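Local coordinates for protein lytic Polysaccharide Monooxygenase (PDB 6Z5Y) that probably cleaves plant pectin oxidatively at a copper centre, as a secreted monooxygenase of an oomycete pathogen, this chain being its copper-binding catalytic domain, at residues A[94-99]-A[149-154]. Residues are numbered along the deposited sequence; the frame is centred on the assembly and turned at random.
Sequences IVHAGP and WLALQR. With CU (copper (II) ion), chain C.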
ATOM      1  N   ILE A  94      -6.677  -9.615   0.913  1.00  9.03           N
ATOM      2  CA  ILE A  94      -7.076  -8.212   0.724  1.00  9.26           C
ATOM      3  C   ILE A  94      -8.601  -8.126   0.574  1.00  9.78           C
ATOM      4  O   ILE A  94      -9.146  -8.756  -0.344  1.00 11.55           O
ATOM      5  CB  ILE A  94      -6.339  -7.601  -0.476  1.00  9.76           C
ATOM      6  CG1 ILE A  94      -4.832  -7.558  -0.246  1.00 10.67           C
ATOM      7  CG2 ILE A  94      -6.928  -6.242  -0.794  1.00 10.36           C
ATOM      8  CD1 ILE A  94      -4.045  -7.187  -1.478  1.00 12.67           C
ATOM      9  N   VAL A  95      -9.258  -7.386   1.469  1.00 10.26           N
ATOM     10  CA  VAL A  95     -10.737  -7.370   1.518  1.00 10.95           C
ATOM     11  C   VAL A  95     -11.291  -5.995   1.275  1.00  9.73           C
ATOM     12  O   VAL A  95     -12.488  -5.837   1.476  1.00 11.02           O
ATOM     13  CB  VAL A  95     -11.306  -7.933   2.844  1.00 13.77           C
ATOM     14  CG1 VAL A  95     -10.780  -9.304   3.171  1.00 15.12           C
ATOM     15  CG2 VAL A  95     -11.117  -6.948   4.004  1.00 15.11           C
ATOM     16  N   HIS A  96     -10.488  -5.017   0.864  1.00  8.65           N
ATOM     17  CA  HIS A  96     -11.007  -3.703   0.459  1.00  9.11           C
ATOM     18  C   HIS A  96     -10.518  -3.387  -0.936  1.00  8.81           C
ATOM     19  O   HIS A  96      -9.363  -3.686  -1.246  1.00  9.26           O
ATOM     20  CB  HIS A  96     -10.542  -2.572   1.375  1.00  9.19           C
ATOM     21  CG  HIS A  96     -10.653  -2.882   2.830  1.00  9.80           C
ATOM     22  ND1 HIS A  96     -11.847  -3.166   3.456  1.00 11.40           N
ATOM     23  CD2 HIS A  96      -9.723  -2.880   3.801  1.00 10.36           C
ATOM     24  CE1 HIS A  96     -11.611  -3.378   4.742  1.00 12.42           C
ATOM     25  NE2 HIS A  96     -10.324  -3.190   4.991  1.00 10.76           N
ATOM     26  N   ALA A  97     -11.377  -2.780  -1.741  1.00  9.07           N
ATOM     27  CA  ALA A  97     -10.992  -2.271  -3.060  1.00  9.74           C
ATOM     28  C   ALA A  97     -10.029  -1.100  -2.916  1.00  8.70           C
ATOM     29  O   ALA A  97      -9.992  -0.418  -1.905  1.00  9.42           O
ATOM     30  CB  ALA A  97     -12.191  -1.845  -3.834  1.00 10.72           C
ATOM     31  N   GLY A  98      -9.269  -0.849  -3.970  1.00  9.13           N
ATOM     32  CA  GLY A  98      -8.493   0.393  -4.116  1.00  8.71           C
ATOM     33  C   GLY A  98      -7.059   0.130  -4.549  1.00  8.41           C
ATOM     34  O   GLY A  98      -6.582  -1.012  -4.512  1.00  8.49           O
ATOM     35  N   PRO A  99      -6.371   1.194  -4.960  1.00  8.18           N
ATOM     36  CA  PRO A  99      -5.046   1.046  -5.539  1.00  8.20           C
ATOM     37  C   PRO A  99      -3.965   0.823  -4.476  1.00  7.94           C
ATOM     38  O   PRO A  99      -4.032   1.334  -3.356  1.00  7.93           O
ATOM     39  CB  PRO A  99      -4.837   2.400  -6.227  1.00  9.10           C
ATOM     40  CG  PRO A  99      -5.667   3.364  -5.394  1.00  9.19           C
ATOM     41  CD  PRO A  99      -6.896   2.566  -5.014  1.00  9.15           C
ATOM     42  N   TRP A 149      -1.260   1.794   0.199  1.00  6.93           N
ATOM     43  CA  TRP A 149      -2.561   1.233  -0.200  1.00  6.88           C
ATOM     44  C   TRP A 149      -3.630   2.237   0.233  1.00  6.89           C
ATOM     45  O   TRP A 149      -3.700   2.606   1.415  1.00  7.89           O
ATOM     46  CB  TRP A 149      -2.784  -0.126   0.457  1.00  7.46           C
ATOM     47  CG  TRP A 149      -4.089  -0.813   0.205  1.00  7.34           C
ATOM     48  CD1 TRP A 149      -4.890  -0.726  -0.890  1.00  8.23           C
ATOM     49  CD2 TRP A 149      -4.689  -1.773   1.085  1.00  7.70           C
ATOM     50  NE1 TRP A 149      -5.976  -1.542  -0.733  1.00  8.96           N
ATOM     51  CE2 TRP A 149      -5.860  -2.228   0.454  1.00  8.31           C
ATOM     52  CE3 TRP A 149      -4.326  -2.311   2.324  1.00  8.03           C
ATOM     53  CZ2 TRP A 149      -6.691  -3.189   1.049  1.00  8.54           C
ATOM     54  CZ3 TRP A 149      -5.148  -3.238   2.910  1.00  8.70           C
ATOM     55  CH2 TRP A 149      -6.312  -3.675   2.289  1.00  8.89           C
ATOM     56  N   LEU A 150      -4.409   2.694  -0.733  1.00  7.82           N
ATOM     57  CA  LEU A 150      -5.588   3.528  -0.450  1.00  7.86           C
ATOM     58  C   LEU A 150      -6.808   2.645  -0.573  1.00  8.23           C
ATOM     59  O   LEU A 150      -7.260   2.326  -1.686  1.00  9.61           O
ATOM     60  CB  LEU A 150      -5.635   4.670  -1.441  1.00  9.16           C
ATOM     61  CG  LEU A 150      -6.720   5.696  -1.141  1.00 10.14           C
ATOM     62  CD1 LEU A 150      -6.347   6.511   0.064  1.00 10.87           C
ATOM     63  CD2 LEU A 150      -7.048   6.548  -2.326  1.00 13.43           C
ATOM     64  N   ALA A 151      -7.284   2.183   0.587  1.00  7.92           N
ATOM     65  CA  ALA A 151      -8.459   1.314   0.624  1.00  8.52           C
ATOM     66  C   ALA A 151      -9.697   2.187   0.611  1.00  8.93           C
ATOM     67  O   ALA A 151      -9.770   3.244   1.254  1.00 10.11           O
ATOM     68  CB  ALA A 151      -8.418   0.451   1.848  1.00  9.50           C
ATOM     69  N   LEU A 152     -10.658   1.766  -0.178  1.00  9.19           N
ATOM     70  CA  LEU A 152     -11.964   2.429  -0.352  1.00  9.96           C
ATOM     71  C   LEU A 152     -12.994   1.523   0.319  1.00  9.95           C
ATOM     72  O   LEU A 152     -13.084   0.333  -0.038  1.00 10.84           O
ATOM     73  CB  LEU A 152     -12.248   2.592  -1.844  1.00 10.41           C
ATOM     74  CG  LEU A 152     -11.134   3.228  -2.667  1.00 11.19           C
ATOM     75  CD1 LEU A 152     -11.490   3.135  -4.143  1.00 12.71           C
ATOM     76  CD2 LEU A 152     -10.908   4.681  -2.256  1.00 12.01           C
ATOM     77  N   GLN A 153     -13.742   2.031   1.287  1.00 10.71           N
ATOM     78  CA  GLN A 153     -14.698   1.140   2.004  0.70 12.51           C
ATOM     79  C   GLN A 153     -15.913   1.977   2.372  1.00 11.98           C
ATOM     80  O   GLN A 153     -15.839   3.210   2.466  1.00 14.21           O
ATOM     81  CB  GLN A 153     -14.093   0.424   3.230  0.70 13.48           C
ATOM     82  CG  GLN A 153     -15.049  -0.532   3.968  0.70 13.46           C
ATOM     83  CD  GLN A 153     -14.425  -1.253   5.148  0.70 14.35           C
ATOM     84  OE1 GLN A 153     -13.490  -0.756   5.790  0.70 17.30           O
ATOM     85  NE2 GLN A 153     -14.964  -2.422   5.465  0.70 15.15           N
ATOM     86  N   ARG A 154     -17.041   1.294   2.474  1.00 12.44           N
ATOM     87  CA  ARG A 154     -18.306   1.888   2.946  1.00 12.98           C
ATOM     88  C   ARG A 154     -18.555   1.451   4.388  1.00 14.29           C
ATOM     89  O   ARG A 154     -18.571   0.248   4.677  1.00 16.64           O
ATOM     90  CB  ARG A 154     -19.451   1.463   2.041  1.00 15.06           C
ATOM     91  CG  ARG A 154     -19.197   1.731   0.575  1.00 14.85           C
ATOM     92  CD  ARG A 154     -20.300   1.187  -0.290  1.00 14.75           C
ATOM     93  NE  ARG A 154     -19.993   1.221  -1.712  1.00 15.62           N
ATOM     94  CZ  ARG A 154     -20.241   2.236  -2.535  1.00 14.99           C
ATOM     95  NH1 ARG A 154     -20.761   3.348  -2.051  1.00 16.18           N
ATOM     96  NH2 ARG A 154     -19.955   2.180  -3.822  1.00 16.28           N
TER
HETATM   97 CU    CU C 201      -9.445  -3.328   6.687  1.00 12.29          CU
HETATM   98  O   HOH W   1      -7.300  -3.201  -3.003  1.00  9.15           O
HETATM   99  O   HOH W   2     -13.914  -2.155  -0.455  1.00 10.52           O
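In His96 the first torsion sets CG anti to its own carbonyl carbon (chi1 -46°), in Trp149 it sets CG anti to the backbone N (chi1 177°), and the two rings then meet at His96 CD2 and Trp149 CH2, 3.8 Å apart. The side chains cross at about a right angle, yet their ring planes are only 30° apart and strongly offset, which confines the contact to the rims. On the same indole, Ile94 CG2 touches CZ2, and the carbonyl oxygens of His96 and Pro99 lie in the ring plane at its edge. Ala151 CB meets His96 CB at 3.7 Å. Further along the strand, the extended side chain of Gln153, in one of its two modelled conformers, crosses the imidazole obliquely and brings OE1 to 3.4 Å from His96 CE1.

Backbone bonds tie the loop down. Leu152 N donates to Ala97 O at 2.9 Å, nearly straight, and Leu150 N gives a second bond to Pro99 O at 3.0 Å. Between them Gly98, with no side chain, brings its CA within 3.3 Å of Leu150 O in a CA-H...O contact. One water donates to the carbonyls of His96 and Gly98 and weakly accepts from Trp149 NE1; another links Ala97 N to Leu152 O.

His96 NE2 binds the copper at 1.9 Å; the backbone N of His1 is also a ligand, and Tyr164 belongs to the site, an arrangement consistent with the histidine brace of lytic polysaccharide monooxygenases. Tyr164 also stacks on Trp149, so the indole packs against two of the copper residues, consistent with strand and loop together holding the imidazole in place for the metal.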